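Local coordinates for protein putative regulator of transfer genes ArtA (PDB 3GXQ) that binds DNA through a ribbon-helix-helix fold and serves as a plasmid-encoded master regulator of plasmid transmission genes, at residues 32-37 / 42-47. Sequence-based numbering, arbitrary orientation.
Sequences EKDFDN and GREILK. With nucleotides of chain D.
D34 and E44 meet carboxylate to carboxylate where the loop between helices 20-33 and 38-53 faces the second of these helices. D34 OD1 lies 2.8 Å from E44 OE1 and 3.0 Å from E44 OE2. The two side chains run past each other in opposite directions, and their carboxylate planes are turned 63° apart. In E44, CG lies beside the backbone N (chi1 -49°), anti to the carbonyl carbon, and the chain is extended beyond it, which carries the acid across to the loop. This is the tight part of the contact. D34 is buried there, also touching Y29, Q40 and A41, and Y29 OH makes a weak hydrogen bond to E44 OE1. The type I' turn from D34 to N37 holds the loop in shape, closed by N37 N bonding to D34 O at 2.9 Å.

The rest is looser. E44 is partly exposed, unlike D34, and so is N37.

On the DNA side, N37 and R43 meet at one phosphate oxygen rather than at each other. N37 ND2 donates to OP1 of DA3 of chain D at 3.2 Å, and R43 NH1 reaches the same OP1 at 3.3 Å. N37 is also the N-cap of helix 38-53, its OD1 accepting from Q40 N. R43 NE bonds to L17 O of the second subunit, which ties this arginine to the dimer as well as to DNA.

In the ribbon-helix-helix fold the N-terminal end of the helix after the loop, here 38-53, commonly meets DNA phosphate. N37's side-chain bond is consistent with this; R43 adds a further contact. Two acids this close suggest that one of them probably carries a proton.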
loop_
_atom_site.group_PDB
_atom_site.type_symbol
_atom_site.label_atom_id
_atom_site.label_comp_id
_atom_site.label_asym_id
_atom_site.label_seq_id
_atom_site.Cartn_x
_atom_site.Cartn_y
_atom_site.Cartn_z
ATOM N N GLU B 32 5.328 1.660 -15.897
ATOM C CA GLU B 32 4.695 0.847 -16.930
ATOM C C GLU B 32 3.186 1.060 -17.058
ATOM O O GLU B 32 2.633 0.976 -18.164
ATOM C CB GLU B 32 4.964 -0.635 -16.645
ATOM C CG GLU B 32 6.446 -0.998 -16.581
ATOM C CD GLU B 32 6.697 -2.322 -15.872
ATOM O OE1 GLU B 32 7.878 -2.690 -15.694
ATOM O OE2 GLU B 32 5.713 -2.992 -15.489
ATOM N N LYS B 33 2.527 1.354 -15.939
ATOM C CA LYS B 33 1.080 1.511 -15.944
ATOM C C LYS B 33 0.454 2.855 -15.603
ATOM O O LYS B 33 -0.575 3.195 -16.168
ATOM C CB LYS B 33 0.446 0.466 -15.010
ATOM C CG LYS B 33 0.488 -0.967 -15.511
ATOM C CD LYS B 33 -0.378 -1.151 -16.746
ATOM C CE LYS B 33 -0.336 -2.585 -17.236
ATOM N NZ LYS B 33 1.052 -2.973 -17.610
ATOM N N ASP B 34 1.042 3.626 -14.697
ATOM C CA ASP B 34 0.381 4.861 -14.302
ATOM C C ASP B 34 1.077 6.173 -14.547
ATOM O O ASP B 34 0.889 7.111 -13.777
ATOM C CB ASP B 34 0.037 4.786 -12.828
ATOM C CG ASP B 34 -0.446 3.414 -12.418
ATOM O OD1 ASP B 34 -1.573 3.027 -12.785
ATOM O OD2 ASP B 34 0.312 2.710 -11.728
ATOM N N PHE B 35 1.858 6.261 -15.616
ATOM C CA PHE B 35 2.571 7.495 -15.911
ATOM C C PHE B 35 3.351 7.992 -14.707
ATOM O O PHE B 35 3.356 9.181 -14.398
ATOM C CB PHE B 35 1.592 8.557 -16.402
ATOM C CG PHE B 35 1.095 8.305 -17.802
ATOM C CD1 PHE B 35 -0.176 8.713 -18.191
ATOM C CD2 PHE B 35 1.911 7.673 -18.738
ATOM C CE1 PHE B 35 -0.630 8.490 -19.490
ATOM C CE2 PHE B 35 1.466 7.447 -20.044
ATOM C CZ PHE B 35 0.194 7.858 -20.421
ATOM N N ASP B 36 4.006 7.046 -14.039
ATOM C CA ASP B 36 4.845 7.312 -12.883
ATOM C C ASP B 36 4.120 7.839 -11.649
ATOM O O ASP B 36 4.755 8.333 -10.736
ATOM C CB ASP B 36 5.986 8.259 -13.285
ATOM C CG ASP B 36 7.297 7.913 -12.599
ATOM O OD1 ASP B 36 7.355 6.831 -11.981
ATOM O OD2 ASP B 36 8.269 8.695 -12.682
ATOM N N ASN B 37 2.793 7.734 -11.618
ATOM C CA ASN B 37 2.038 8.179 -10.439
ATOM C C ASN B 37 2.118 7.044 -9.416
ATOM O O ASN B 37 1.305 6.120 -9.430
ATOM C CB ASN B 37 0.566 8.459 -10.771
ATOM C CG ASN B 37 -0.193 9.016 -9.576
ATOM O OD1 ASN B 37 0.140 8.698 -8.429
ATOM N ND2 ASN B 37 -1.215 9.842 -9.830
ATOM N N GLY B 42 0.340 2.281 -6.167
ATOM C CA GLY B 42 0.188 1.708 -4.844
ATOM C C GLY B 42 -1.249 1.295 -4.535
ATOM O O GLY B 42 -1.474 0.285 -3.883
ATOM N N ARG B 43 -2.223 2.079 -4.996
ATOM C CA ARG B 43 -3.639 1.767 -4.780
ATOM C C ARG B 43 -4.043 0.501 -5.532
ATOM O O ARG B 43 -4.682 -0.383 -4.960
ATOM C CB ARG B 43 -4.533 2.911 -5.271
ATOM C CG ARG B 43 -4.797 4.007 -4.264
ATOM C CD ARG B 43 -5.490 5.190 -4.930
ATOM N NE ARG B 43 -4.781 6.393 -4.535
ATOM C CZ ARG B 43 -4.379 7.349 -5.355
ATOM N NH1 ARG B 43 -4.624 7.282 -6.659
ATOM N NH2 ARG B 43 -3.678 8.345 -4.853
ATOM N N GLU B 44 -3.683 0.434 -6.815
ATOM C CA GLU B 44 -3.999 -0.717 -7.658
ATOM C C GLU B 44 -3.348 -1.980 -7.094
ATOM O O GLU B 44 -3.959 -3.041 -7.047
ATOM C CB GLU B 44 -3.504 -0.487 -9.091
ATOM C CG GLU B 44 -3.904 0.855 -9.683
ATOM C CD GLU B 44 -3.353 1.078 -11.087
ATOM O OE1 GLU B 44 -2.175 0.728 -11.329
ATOM O OE2 GLU B 44 -4.093 1.616 -11.944
ATOM N N ILE B 45 -2.101 -1.851 -6.666
ATOM C CA ILE B 45 -1.361 -2.966 -6.101
ATOM C C ILE B 45 -1.984 -3.404 -4.787
ATOM O O ILE B 45 -2.215 -4.590 -4.559
ATOM C CB ILE B 45 0.101 -2.569 -5.887
ATOM C CG1 ILE B 45 0.733 -2.281 -7.252
ATOM C CG2 ILE B 45 0.860 -3.670 -5.140
ATOM C CD1 ILE B 45 2.117 -1.652 -7.173
ATOM N N LEU B 46 -2.266 -2.444 -3.919
ATOM C CA LEU B 46 -2.876 -2.761 -2.644
ATOM C C LEU B 46 -4.221 -3.457 -2.854
ATOM O O LEU B 46 -4.564 -4.397 -2.140
ATOM C CB LEU B 46 -3.064 -1.486 -1.812
ATOM C CG LEU B 46 -1.828 -0.966 -1.069
ATOM C CD1 LEU B 46 -2.094 0.418 -0.504
ATOM C CD2 LEU B 46 -1.464 -1.927 0.051
ATOM N N LYS B 47 -4.976 -3.000 -3.844
ATOM C CA LYS B 47 -6.281 -3.577 -4.116
ATOM C C LYS B 47 -6.176 -5.036 -4.555
ATOM O O LYS B 47 -6.991 -5.868 -4.162
ATOM C CB LYS B 47 -7.014 -2.755 -5.182
ATOM C CG LYS B 47 -8.382 -3.309 -5.527
ATOM C CD LYS B 47 -9.219 -3.495 -4.263
ATOM C CE LYS B 47 -10.514 -4.237 -4.545
ATOM N NZ LYS B 47 -11.345 -4.348 -3.308
ATOM P P DA D 3 -3.060 11.040 -6.200
ATOM O OP1 DA D 3 -3.142 10.113 -7.349
ATOM O OP2 DA D 3 -3.317 10.548 -4.837
ATOM O "O5'" DA D 3 -1.638 11.748 -6.158
ATOM C "C5'" DA D 3 -1.225 12.573 -7.233
ATOM C "C4'" DA D 3 0.253 12.864 -7.144
ATOM O "O4'" DA D 3 0.473 13.993 -6.260
ATOM C "C3'" DA D 3 1.036 11.705 -6.520
ATOM O "O3'" DA D 3 2.351 11.648 -7.082
ATOM C "C2'" DA D 3 1.026 12.053 -5.037
ATOM C "C1'" DA D 3 1.140 13.570 -5.081
ATOM N N9 DA D 3 0.619 14.333 -3.944
ATOM C C8 DA D 3 -0.410 14.011 -3.099
ATOM N N7 DA D 3 -0.619 14.902 -2.156
ATOM C C5 DA D 3 0.333 15.880 -2.400
ATOM C C6 DA D 3 0.637 17.102 -1.751
ATOM N N6 DA D 3 -0.014 17.561 -0.674
ATOM N N1 DA D 3 1.648 17.844 -2.255
ATOM C C2 DA D 3 2.303 17.387 -3.330
ATOM N N3 DA D 3 2.113 16.264 -4.023
ATOM C C4 DA D 3 1.102 15.545 -3.501
ATOM P P DT D 4 3.312 10.398 -6.768
ATOM O OP1 DT D 4 3.885 9.901 -8.031
ATOM O OP2 DT D 4 2.613 9.468 -5.857
ATOM O "O5'" DT D 4 4.490 11.057 -5.945
ATOM C "C5'" DT D 4 4.286 12.293 -5.298
ATOM C "C4'" DT D 4 5.586 12.813 -4.749
ATOM O "O4'" DT D 4 5.211 13.787 -3.753
ATOM C "C3'" DT D 4 6.389 11.756 -3.997
ATOM O "O3'" DT D 4 7.791 12.062 -4.087
ATOM C "C2'" DT D 4 5.811 11.825 -2.594
ATOM C "C1'" DT D 4 5.460 13.295 -2.449
ATOM N N1 DT D 4 4.283 13.609 -1.614
ATOM C C2 DT D 4 4.281 14.832 -0.983
ATOM O O2 DT D 4 5.177 15.646 -1.111
ATOM N N3 DT D 4 3.187 15.075 -0.194
ATOM C C4 DT D 4 2.113 14.247 0.018
ATOM O O4 DT D 4 1.208 14.614 0.764
ATOM C C5 DT D 4 2.165 12.972 -0.690
ATOM C C7 DT D 4 1.032 12.005 -0.535
ATOM C C6 DT D 4 3.236 12.723 -1.458
#